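Side-chain contacts in viral CASP8 and FADD-like apoptosis regulator (Molluscum contagiosum virus subtype 1, PDB 2BBR), which blocks death-receptor-induced apoptosis by interfering with host caspase-8 recruitment and activation at the death-inducing signalling complex and suppresses host NF-kappa-B activation: residues Thr128-Ser133 with Val137-Ala142; Leu10-His15 with Lys74-Leu79. All blocks are in the same frame, centred on the assembly; numbering follows the deposited sequence.

Contact 1: residues Thr128-Ser133 with Val137-Ala142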
# COMPACT_ATOMS: atom_id res chain seq x y z
N THR A 128 -19.77 4.26 -9.65
CA THR A 128 -19.91 5.45 -8.82
C THR A 128 -18.73 5.67 -7.88
O THR A 128 -18.61 6.72 -7.26
CB THR A 128 -21.20 5.40 -7.97
OG1 THR A 128 -21.16 4.26 -7.11
CG2 THR A 128 -22.42 5.32 -8.87
N ALA A 129 -17.86 4.67 -7.78
CA ALA A 129 -16.69 4.76 -6.91
C ALA A 129 -15.42 4.95 -7.71
O ALA A 129 -14.34 5.11 -7.15
CB ALA A 129 -16.58 3.50 -6.05
N LEU A 130 -15.55 4.92 -9.04
CA LEU A 130 -14.40 5.07 -9.92
C LEU A 130 -14.62 6.08 -11.03
O LEU A 130 -15.74 6.25 -11.52
CB LEU A 130 -14.06 3.72 -10.55
CG LEU A 130 -13.77 2.55 -9.60
CD1 LEU A 130 -13.71 1.26 -10.39
CD2 LEU A 130 -12.46 2.81 -8.87
N SER A 131 -13.54 6.75 -11.43
CA SER A 131 -13.59 7.73 -12.50
C SER A 131 -12.26 7.67 -13.23
O SER A 131 -11.36 6.92 -12.84
CB SER A 131 -13.81 9.14 -11.95
OG SER A 131 -12.66 9.62 -11.29
N GLU A 132 -12.13 8.47 -14.28
CA GLU A 132 -10.90 8.50 -15.07
C GLU A 132 -9.71 9.03 -14.27
O GLU A 132 -8.57 8.96 -14.73
CB GLU A 132 -11.12 9.36 -16.32
CG GLU A 132 -12.25 8.84 -17.19
CD GLU A 132 -12.43 9.62 -18.48
OE1 GLU A 132 -11.53 9.57 -19.34
OE2 GLU A 132 -13.48 10.27 -18.63
N SER A 133 -9.97 9.54 -13.07
CA SER A 133 -8.89 10.04 -12.24
C SER A 133 -8.53 9.08 -11.11
O SER A 133 -7.59 9.33 -10.36
CB SER A 133 -9.27 11.40 -11.64
OG SER A 133 -10.42 11.31 -10.82
N VAL A 137 -4.61 2.35 -6.30
CA VAL A 137 -4.95 2.10 -4.90
C VAL A 137 -6.41 2.40 -4.64
O VAL A 137 -7.04 1.78 -3.78
CB VAL A 137 -4.07 2.91 -3.91
CG1 VAL A 137 -2.65 2.39 -3.94
CG2 VAL A 137 -4.12 4.39 -4.24
N GLU A 138 -6.97 3.35 -5.37
CA GLU A 138 -8.38 3.68 -5.20
C GLU A 138 -9.24 2.57 -5.81
O GLU A 138 -10.30 2.25 -5.30
CB GLU A 138 -8.66 5.07 -5.80
CG GLU A 138 -8.07 6.17 -4.91
CD GLU A 138 -7.91 7.52 -5.60
OE1 GLU A 138 -7.60 8.50 -4.89
OE2 GLU A 138 -8.07 7.60 -6.83
N LEU A 139 -8.76 1.97 -6.90
CA LEU A 139 -9.46 0.85 -7.52
C LEU A 139 -9.46 -0.32 -6.52
O LEU A 139 -10.48 -0.99 -6.33
CB LEU A 139 -8.77 0.42 -8.81
CG LEU A 139 -9.22 -0.90 -9.44
CD1 LEU A 139 -10.71 -0.84 -9.76
CD2 LEU A 139 -8.41 -1.17 -10.70
N VAL A 140 -8.32 -0.57 -5.88
CA VAL A 140 -8.23 -1.65 -4.91
C VAL A 140 -9.22 -1.43 -3.76
O VAL A 140 -9.95 -2.34 -3.38
CB VAL A 140 -6.80 -1.79 -4.34
CG1 VAL A 140 -6.76 -2.84 -3.23
CG2 VAL A 140 -5.84 -2.17 -5.46
N LEU A 141 -9.26 -0.22 -3.22
CA LEU A 141 -10.19 0.06 -2.13
C LEU A 141 -11.64 -0.12 -2.59
O LEU A 141 -12.47 -0.63 -1.83
CB LEU A 141 -9.97 1.47 -1.58
CG LEU A 141 -8.66 1.67 -0.82
CD1 LEU A 141 -8.57 3.12 -0.35
CD2 LEU A 141 -8.57 0.73 0.37
N ALA A 142 -11.95 0.30 -3.81
CA ALA A 142 -13.31 0.16 -4.32
C ALA A 142 -13.69 -1.32 -4.39
O ALA A 142 -14.81 -1.70 -4.02
CB ALA A 142 -13.42 0.79 -5.70
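L130 leans with its forked end against one side of helix 136-145, and each of its methyls has a different seat. CD1 meets CD1 of L139 at 3.7 Å, methyl against methyl. CD2 settles over the helix backbone, 3.8 Å from CA of L139, and also touches CB of A142, one turn further on, at 3.9 Å. The two leucines do not run alongside each other; their side chains are skewed and meet at the branch ends, CD2 of L130 also reaching the L139 backbone. Different chi1 settings bring those ends together. L139 has CG anti to its own backbone N (chi1 169°), whereas in L130 CG lies beside the N and anti to the carbonyl carbon (chi1 -58°). The small side chain of A142 lets the loop come close at this point, and A129 adds its CB to that of A142 at 4.2 Å. No hydrogen bond crosses the contact. E138 stays at its margin with an extended chain, its carboxylate forming a salt bridge with R135. Within the loop, OG of S131 accepts from N of S133 at 3.2 Å in an ST turn and also accepts a hydrogen bond from OG of S133; N of S131 is bonded to OG of S134. Beyond the contact, L130 touches C120, and L139 rests on L115 and A119, so both leucines reach helix 109-122. The arrangement is local hydrophobic packing within the second death effector domain of an all-helical pair, where the loop joining helices 109-122 and 136-145 folds back over the helix it leads into.

Contact 2: residues Leu10-His15 with Lys74-Leu79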
# COMPACT_ATOMS: atom_id res chain seq x y z
N LEU A 10 6.77 13.46 15.98
CA LEU A 10 5.83 13.89 14.95
C LEU A 10 6.33 15.10 14.17
O LEU A 10 6.25 15.13 12.95
CB LEU A 10 4.46 14.19 15.56
CG LEU A 10 3.55 12.99 15.84
CD1 LEU A 10 4.19 12.08 16.87
CD2 LEU A 10 2.20 13.49 16.34
N PRO A 11 6.84 16.13 14.87
CA PRO A 11 7.34 17.32 14.16
C PRO A 11 8.31 16.92 13.05
O PRO A 11 8.25 17.44 11.94
CB PRO A 11 8.01 18.12 15.27
CG PRO A 11 7.15 17.81 16.46
CD PRO A 11 6.97 16.31 16.33
N PHE A 12 9.21 16.00 13.38
CA PHE A 12 10.20 15.50 12.43
C PHE A 12 9.47 14.89 11.24
O PHE A 12 9.92 15.00 10.09
CB PHE A 12 11.06 14.45 13.13
CG PHE A 12 11.99 13.70 12.21
CD1 PHE A 12 13.10 14.33 11.65
CD2 PHE A 12 11.75 12.36 11.93
CE1 PHE A 12 13.96 13.62 10.82
CE2 PHE A 12 12.61 11.65 11.10
CZ PHE A 12 13.72 12.28 10.54
N LEU A 13 8.33 14.26 11.51
CA LEU A 13 7.52 13.61 10.49
C LEU A 13 6.75 14.59 9.61
O LEU A 13 6.77 14.47 8.39
CB LEU A 13 6.56 12.63 11.16
CG LEU A 13 7.22 11.69 12.17
CD1 LEU A 13 6.18 10.82 12.81
CD2 LEU A 13 8.28 10.85 11.48
N ARG A 14 6.05 15.54 10.23
CA ARG A 14 5.29 16.52 9.46
C ARG A 14 6.20 17.25 8.49
O ARG A 14 5.80 17.62 7.39
CB ARG A 14 4.60 17.53 10.39
CG ARG A 14 3.28 17.04 10.99
CD ARG A 14 3.51 16.01 12.08
NE ARG A 14 4.09 16.61 13.28
CZ ARG A 14 3.48 17.52 14.03
NH1 ARG A 14 2.27 17.96 13.71
NH2 ARG A 14 4.09 18.01 15.11
N HIS A 15 7.44 17.46 8.91
CA HIS A 15 8.42 18.13 8.07
C HIS A 15 8.77 17.22 6.90
O HIS A 15 8.92 17.67 5.76
CB HIS A 15 9.66 18.47 8.90
CG HIS A 15 10.73 19.17 8.13
ND1 HIS A 15 11.80 18.50 7.58
CD2 HIS A 15 10.90 20.47 7.83
CE1 HIS A 15 12.59 19.37 6.97
NE2 HIS A 15 12.07 20.57 7.11
N LYS A 74 18.03 8.35 2.81
CA LYS A 74 19.38 8.81 3.10
C LYS A 74 19.41 10.07 3.96
O LYS A 74 20.06 10.10 5.01
CB LYS A 74 20.15 9.10 1.80
CG LYS A 74 20.64 7.86 1.05
CD LYS A 74 21.45 8.24 -0.19
CE LYS A 74 20.57 8.91 -1.24
NZ LYS A 74 21.37 9.43 -2.38
N SER A 75 18.70 11.11 3.54
CA SER A 75 18.72 12.37 4.28
C SER A 75 18.08 12.35 5.66
O SER A 75 18.55 13.05 6.57
CB SER A 75 18.08 13.49 3.45
OG SER A 75 16.69 13.30 3.31
N ARG A 76 17.03 11.56 5.84
CA ARG A 76 16.35 11.51 7.12
C ARG A 76 16.76 10.37 8.04
O ARG A 76 16.69 10.50 9.26
CB ARG A 76 14.84 11.46 6.90
CG ARG A 76 14.27 12.66 6.18
CD ARG A 76 14.56 13.94 6.94
NE ARG A 76 13.73 15.06 6.50
CZ ARG A 76 13.77 15.60 5.28
NH1 ARG A 76 14.60 15.13 4.37
NH2 ARG A 76 12.97 16.61 4.99
N PHE A 77 17.19 9.25 7.46
CA PHE A 77 17.57 8.11 8.29
C PHE A 77 18.98 7.58 8.05
O PHE A 77 19.40 6.64 8.73
CB PHE A 77 16.54 6.99 8.11
CG PHE A 77 15.14 7.40 8.49
CD1 PHE A 77 14.18 7.66 7.52
CD2 PHE A 77 14.79 7.56 9.83
CE1 PHE A 77 12.89 8.06 7.88
CE2 PHE A 77 13.51 7.96 10.20
CZ PHE A 77 12.56 8.21 9.22
N GLY A 78 19.70 8.18 7.11
CA GLY A 78 21.05 7.74 6.82
C GLY A 78 21.12 6.31 6.32
O GLY A 78 22.13 5.62 6.52
N LEU A 79 20.06 5.86 5.67
CA LEU A 79 20.00 4.49 5.17
C LEU A 79 20.07 4.38 3.66
O LEU A 79 19.44 5.14 2.93
CB LEU A 79 18.71 3.82 5.63
CG LEU A 79 18.51 3.59 7.13
CD1 LEU A 79 17.11 3.05 7.39
CD2 LEU A 79 19.56 2.62 7.64
O HOH W 1 12.39 15.91 8.65
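In the first death effector domain, helix 10-17 is joined at the surface to the C-terminal end of helix 70-77, chiefly by F12 and H15 on one side and R76 and F77 on the other. F12 carries the apolar half. With CG anti to the backbone N (chi1 171°), its ring extends across the gap between the helices and points an edge at the face of F77. This is an offset edge-to-face pair, the centroids 5.8 Å apart and the planes at 83°. CE2 of F12 makes the approach, lying 3.9 Å from CE2 of F77. The outer end of the same ring reaches R76, with CZ 3.7 Å from the carbonyl O of R76, near the ring plane, and CE1 close to the R76 CD methylene. R76 bends at its second torsion, and its guanidinium ends near H15. There NH2 of R76 comes to 3.4 Å from ND1 of H15, the ring and guanidinium planes inclined to each other by 45°. A water joins the polar groups: it accepts from NE of R76 at 2.7 Å, donates to the backbone O of F12 at 3.0 Å, and is hydrogen-bonded to ND1 of H15 at 2.9 Å. On the other side of the guanidinium, NH1 of R76 gives a weak bond to OG of S75. Behind the aromatic pair, F77 packs on L57, L60 and L64 of helix 57-66. The chemistry is thus divided, with ring packing continuing into the domain interior beside a water-mediated polar link. The water gives NE a well-aligned acceptor, and the nearby arginine charge may disfavour protonation of H15, though E19, which touches R76, could offset part of the effect.

How the contacts relate
Contact 1 and contact 2 belong to different death effector domains of the one chain, the second and the first respectively. They lie on opposite sides of the chain's centre, with centres 31 Å apart and nearest atoms about 19 Å apart, so neither touches the other. Contact 2 joins segments 59 residues apart and is complete before contact 1 begins; contact 1 is a short-range fold-back across only a few residues. Helix 136-145 nevertheless links the two domains: V137 and L141 pack on helix 22-31 of the first. The azide ion, bound near L88, R95 and K98, involves none of the residues of either contact.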